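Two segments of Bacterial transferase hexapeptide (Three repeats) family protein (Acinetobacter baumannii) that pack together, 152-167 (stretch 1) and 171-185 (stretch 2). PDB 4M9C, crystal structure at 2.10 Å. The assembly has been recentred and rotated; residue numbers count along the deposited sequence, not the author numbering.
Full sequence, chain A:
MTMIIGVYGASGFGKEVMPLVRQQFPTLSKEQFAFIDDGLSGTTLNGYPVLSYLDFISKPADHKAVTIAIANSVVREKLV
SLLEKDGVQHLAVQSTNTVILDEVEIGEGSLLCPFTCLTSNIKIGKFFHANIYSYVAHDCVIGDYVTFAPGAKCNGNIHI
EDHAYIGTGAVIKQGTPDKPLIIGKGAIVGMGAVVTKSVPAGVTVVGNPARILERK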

# COMPACT_ATOMS: atom_id res chain seq x y z
N ALA A 152 -7.81 1.38 -4.12
CA ALA A 152 -9.01 2.14 -3.74
C ALA A 152 -9.01 2.36 -2.24
O ALA A 152 -8.78 1.41 -1.48
CB ALA A 152 -10.27 1.39 -4.17
N LYS A 153 -9.27 3.59 -1.81
CA LYS A 153 -9.15 4.00 -0.41
C LYS A 153 -10.47 4.50 0.16
O LYS A 153 -10.89 5.63 -0.11
CB LYS A 153 -8.05 5.07 -0.26
CG LYS A 153 -6.66 4.53 -0.55
CD LYS A 153 -5.60 5.62 -0.65
CE LYS A 153 -5.50 6.15 -2.08
N CYS A 154 -11.12 3.65 0.94
CA CYS A 154 -12.39 3.99 1.55
C CYS A 154 -12.17 4.27 3.04
O CYS A 154 -12.00 3.35 3.84
CB CYS A 154 -13.37 2.83 1.38
SG CYS A 154 -15.01 3.07 2.10
N ASN A 155 -12.17 5.55 3.40
CA ASN A 155 -11.97 5.94 4.78
C ASN A 155 -13.21 5.81 5.66
O ASN A 155 -14.16 5.13 5.29
CB ASN A 155 -11.38 7.34 4.84
CG ASN A 155 -10.02 7.40 4.17
OD1 ASN A 155 -9.86 7.98 3.09
ND2 ASN A 155 -9.05 6.76 4.79
N GLY A 156 -13.19 6.44 6.83
CA GLY A 156 -14.20 6.18 7.83
C GLY A 156 -15.59 6.74 7.57
O GLY A 156 -15.74 7.76 6.91
N ASN A 157 -16.59 6.05 8.11
CA ASN A 157 -17.98 6.51 8.06
C ASN A 157 -18.46 6.75 6.64
O ASN A 157 -19.04 7.80 6.33
CB ASN A 157 -18.18 7.77 8.91
CG ASN A 157 -18.25 7.45 10.40
OD1 ASN A 157 -19.18 6.79 10.87
ND2 ASN A 157 -17.25 7.92 11.14
N ILE A 158 -18.22 5.77 5.78
CA ILE A 158 -18.67 5.84 4.40
C ILE A 158 -19.65 4.70 4.16
O ILE A 158 -19.43 3.58 4.63
CB ILE A 158 -17.48 5.76 3.44
CG1 ILE A 158 -16.60 7.01 3.61
CG2 ILE A 158 -17.94 5.59 1.99
CD1 ILE A 158 -15.23 6.92 2.95
N HIS A 159 -20.74 4.99 3.47
CA HIS A 159 -21.68 3.94 3.08
C HIS A 159 -21.64 3.81 1.56
O HIS A 159 -21.95 4.76 0.83
CB HIS A 159 -23.10 4.26 3.57
CG HIS A 159 -23.23 4.37 5.06
ND1 HIS A 159 -24.43 4.62 5.69
CD2 HIS A 159 -22.30 4.25 6.04
CE1 HIS A 159 -24.23 4.64 7.00
NE2 HIS A 159 -22.95 4.43 7.24
N ILE A 160 -21.20 2.65 1.09
CA ILE A 160 -21.11 2.39 -0.34
C ILE A 160 -22.20 1.39 -0.69
O ILE A 160 -22.19 0.26 -0.22
CB ILE A 160 -19.72 1.82 -0.70
CG1 ILE A 160 -18.64 2.85 -0.37
CG2 ILE A 160 -19.66 1.45 -2.17
CD1 ILE A 160 -17.23 2.39 -0.63
N GLU A 161 -23.17 1.83 -1.48
CA GLU A 161 -24.36 1.01 -1.73
C GLU A 161 -24.13 -0.01 -2.86
O GLU A 161 -23.10 0.01 -3.51
CB GLU A 161 -25.56 1.92 -2.00
CG GLU A 161 -25.93 2.75 -0.78
CD GLU A 161 -26.95 3.83 -1.07
OE1 GLU A 161 -27.31 4.01 -2.25
OE2 GLU A 161 -27.40 4.50 -0.12
N ASP A 162 -25.11 -0.90 -3.06
CA ASP A 162 -24.99 -1.99 -4.03
C ASP A 162 -24.38 -1.60 -5.36
O ASP A 162 -24.65 -0.53 -5.90
CB ASP A 162 -26.36 -2.62 -4.30
CG ASP A 162 -26.93 -3.33 -3.09
OD1 ASP A 162 -28.03 -3.92 -3.22
OD2 ASP A 162 -26.28 -3.34 -2.01
N HIS A 163 -23.54 -2.48 -5.90
CA HIS A 163 -23.07 -2.37 -7.28
C HIS A 163 -22.17 -1.18 -7.59
O HIS A 163 -21.84 -0.94 -8.75
CB HIS A 163 -24.25 -2.44 -8.27
CG HIS A 163 -24.78 -3.82 -8.45
ND1 HIS A 163 -24.14 -4.76 -9.23
CD2 HIS A 163 -25.86 -4.45 -7.92
CE1 HIS A 163 -24.82 -5.90 -9.19
NE2 HIS A 163 -25.87 -5.73 -8.41
N ALA A 164 -21.76 -0.42 -6.57
CA ALA A 164 -20.82 0.66 -6.81
C ALA A 164 -19.44 0.12 -7.22
O ALA A 164 -19.06 -0.98 -6.83
CB ALA A 164 -20.71 1.52 -5.58
N TYR A 165 -18.71 0.88 -8.03
CA TYR A 165 -17.35 0.52 -8.43
C TYR A 165 -16.42 1.66 -8.01
O TYR A 165 -16.63 2.80 -8.43
CB TYR A 165 -17.26 0.30 -9.95
CG TYR A 165 -15.85 0.06 -10.48
CD1 TYR A 165 -15.06 1.13 -10.88
CD2 TYR A 165 -15.33 -1.22 -10.58
CE1 TYR A 165 -13.78 0.92 -11.36
CE2 TYR A 165 -14.04 -1.44 -11.07
CZ TYR A 165 -13.27 -0.36 -11.46
OH TYR A 165 -12.00 -0.55 -11.95
N ILE A 166 -15.43 1.36 -7.19
CA ILE A 166 -14.44 2.36 -6.78
C ILE A 166 -13.16 2.16 -7.58
O ILE A 166 -12.49 1.14 -7.44
CB ILE A 166 -14.14 2.30 -5.27
CG1 ILE A 166 -15.44 2.22 -4.47
CG2 ILE A 166 -13.32 3.52 -4.85
CD1 ILE A 166 -16.41 3.39 -4.72
N GLY A 167 -12.83 3.16 -8.40
CA GLY A 167 -11.75 3.03 -9.37
C GLY A 167 -10.36 2.99 -8.79
O GLY A 167 -10.15 3.29 -7.61
N VAL A 171 -9.66 7.94 -3.90
CA VAL A 171 -9.72 8.17 -2.46
C VAL A 171 -11.07 8.76 -2.11
O VAL A 171 -11.55 9.67 -2.79
CB VAL A 171 -8.68 9.21 -2.03
CG1 VAL A 171 -8.51 9.17 -0.50
CG2 VAL A 171 -7.38 8.96 -2.75
N ILE A 172 -11.67 8.27 -1.04
CA ILE A 172 -12.95 8.79 -0.59
C ILE A 172 -12.83 9.40 0.80
O ILE A 172 -12.39 8.73 1.74
CB ILE A 172 -14.01 7.70 -0.57
CG1 ILE A 172 -14.01 6.92 -1.88
CG2 ILE A 172 -15.39 8.29 -0.28
CD1 ILE A 172 -14.95 5.75 -1.86
N LYS A 173 -13.23 10.66 0.93
CA LYS A 173 -13.19 11.38 2.20
C LYS A 173 -14.06 10.75 3.26
O LYS A 173 -15.14 10.24 2.98
CB LYS A 173 -13.67 12.82 1.98
CG LYS A 173 -13.52 13.70 3.21
CD LYS A 173 -14.08 15.10 2.96
CE LYS A 173 -13.90 15.97 4.21
NZ LYS A 173 -14.15 17.42 3.92
N GLN A 174 -13.60 10.81 4.51
CA GLN A 174 -14.38 10.25 5.60
C GLN A 174 -15.68 11.03 5.78
O GLN A 174 -15.73 12.22 5.51
CB GLN A 174 -13.57 10.27 6.90
CG GLN A 174 -13.22 11.68 7.39
CD GLN A 174 -12.30 11.64 8.62
OE1 GLN A 174 -12.73 11.29 9.72
NE2 GLN A 174 -11.04 12.00 8.43
N GLY A 175 -16.74 10.34 6.20
CA GLY A 175 -17.94 11.02 6.65
C GLY A 175 -17.86 11.22 8.16
O GLY A 175 -16.77 11.20 8.72
N THR A 176 -19.01 11.40 8.81
CA THR A 176 -19.06 11.51 10.27
C THR A 176 -20.13 10.54 10.75
O THR A 176 -20.93 10.06 9.94
CB THR A 176 -19.45 12.93 10.73
OG1 THR A 176 -20.77 13.24 10.27
CG2 THR A 176 -18.47 13.98 10.22
N PRO A 177 -20.16 10.23 12.06
CA PRO A 177 -21.19 9.30 12.53
C PRO A 177 -22.61 9.82 12.26
O PRO A 177 -23.53 9.03 12.02
CB PRO A 177 -20.92 9.22 14.04
CG PRO A 177 -19.48 9.57 14.17
CD PRO A 177 -19.22 10.61 13.13
N ASP A 178 -22.79 11.14 12.28
CA ASP A 178 -24.08 11.74 11.97
C ASP A 178 -24.34 11.85 10.47
O ASP A 178 -25.47 11.65 10.01
CB ASP A 178 -24.21 13.13 12.60
CG ASP A 178 -24.54 13.07 14.08
OD1 ASP A 178 -24.83 11.96 14.58
OD2 ASP A 178 -24.51 14.14 14.73
N LYS A 179 -23.30 12.18 9.71
CA LYS A 179 -23.46 12.35 8.26
C LYS A 179 -22.45 11.50 7.50
O LYS A 179 -21.37 11.97 7.14
CB LYS A 179 -23.31 13.83 7.87
CG LYS A 179 -24.23 14.77 8.65
CD LYS A 179 -24.09 16.21 8.18
N PRO A 180 -22.79 10.22 7.29
CA PRO A 180 -21.91 9.38 6.47
C PRO A 180 -21.78 9.94 5.07
O PRO A 180 -22.72 10.55 4.56
CB PRO A 180 -22.66 8.05 6.43
CG PRO A 180 -24.07 8.38 6.74
CD PRO A 180 -23.99 9.50 7.72
N LEU A 181 -20.62 9.74 4.44
CA LEU A 181 -20.49 10.04 3.02
C LEU A 181 -21.04 8.83 2.25
O LEU A 181 -20.70 7.68 2.53
CB LEU A 181 -19.04 10.32 2.65
CG LEU A 181 -18.85 10.85 1.23
CD1 LEU A 181 -17.54 11.62 1.07
CD2 LEU A 181 -18.93 9.73 0.20
N ILE A 182 -21.91 9.09 1.28
CA ILE A 182 -22.59 8.02 0.57
C ILE A 182 -22.16 7.94 -0.88
O ILE A 182 -22.14 8.95 -1.59
CB ILE A 182 -24.11 8.19 0.63
CG1 ILE A 182 -24.59 8.20 2.09
CG2 ILE A 182 -24.81 7.09 -0.16
CD1 ILE A 182 -26.04 8.60 2.24
N ILE A 183 -21.79 6.74 -1.30
CA ILE A 183 -21.56 6.42 -2.70
C ILE A 183 -22.81 5.67 -3.17
O ILE A 183 -23.09 4.57 -2.70
CB ILE A 183 -20.34 5.50 -2.88
CG1 ILE A 183 -19.08 6.16 -2.32
CG2 ILE A 183 -20.14 5.15 -4.35
CD1 ILE A 183 -18.81 7.54 -2.90
N GLY A 184 -23.57 6.28 -4.07
CA GLY A 184 -24.87 5.73 -4.44
C GLY A 184 -24.86 4.42 -5.21
O GLY A 184 -23.86 4.03 -5.82
N LYS A 185 -25.99 3.72 -5.16
CA LYS A 185 -26.13 2.45 -5.84
C LYS A 185 -25.68 2.54 -7.30
O LYS A 185 -26.11 3.42 -8.04
CB LYS A 185 -27.57 1.95 -5.71
CG LYS A 185 -27.90 0.74 -6.55
CD LYS A 185 -29.28 0.18 -6.20
CE LYS A 185 -29.71 -0.88 -7.22
NZ LYS A 185 -28.66 -1.93 -7.42
O HOH W 1 -15.10 9.40 10.21

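Stretch 2 runs parallel to stretch 1, as successive coils of the hexapeptide-repeat fold do, and the contact buries 1088 Å². At its start Val171 pairs with Lys153, whose aliphatic CE reaches Val171 CG2 at 3.4 Å, while Ile172 N donates to Lys153 O (2.9 Å). The Ile172 side chain lies on the opposite sheet face, among isoleucines: its CG2 is 3.5 Å from Ile158 CD1, and its CD1 is 4.0 Å from Ile166 CD1.

At the turn, Gly175 N donates to Gly156 O (2.9 Å). A side chain on Gly175 would not fit, since an ideal CB would fall 2.4 Å from Asn157 O. A water links Asn157 ND2 to Gln174 OE1 and Gly175 O. The excursion from Thr176 to Lys179 is closed by its own hydrogen bonds, Thr176 N to Lys179 O (2.9 Å) and Lys179 N to Thr176 OG1 (2.8 Å).

Pro180 then lays CB over a face of the His159 ring, 3.7 Å from its centroid, a CH-pi contact. From Leu181 to Ile183 the parallel ladder resumes: Leu181 O accepts from His159 N (2.8 Å), and Ile183 N donates to His159 O (2.9 Å). Ile183 packs CG1 against Ile160 CG1 and CG2 against Ala164 CB, both at 3.9 Å. Finally, Lys185 N makes a weak hydrogen bond to Glu161 OE1 (3.2 Å).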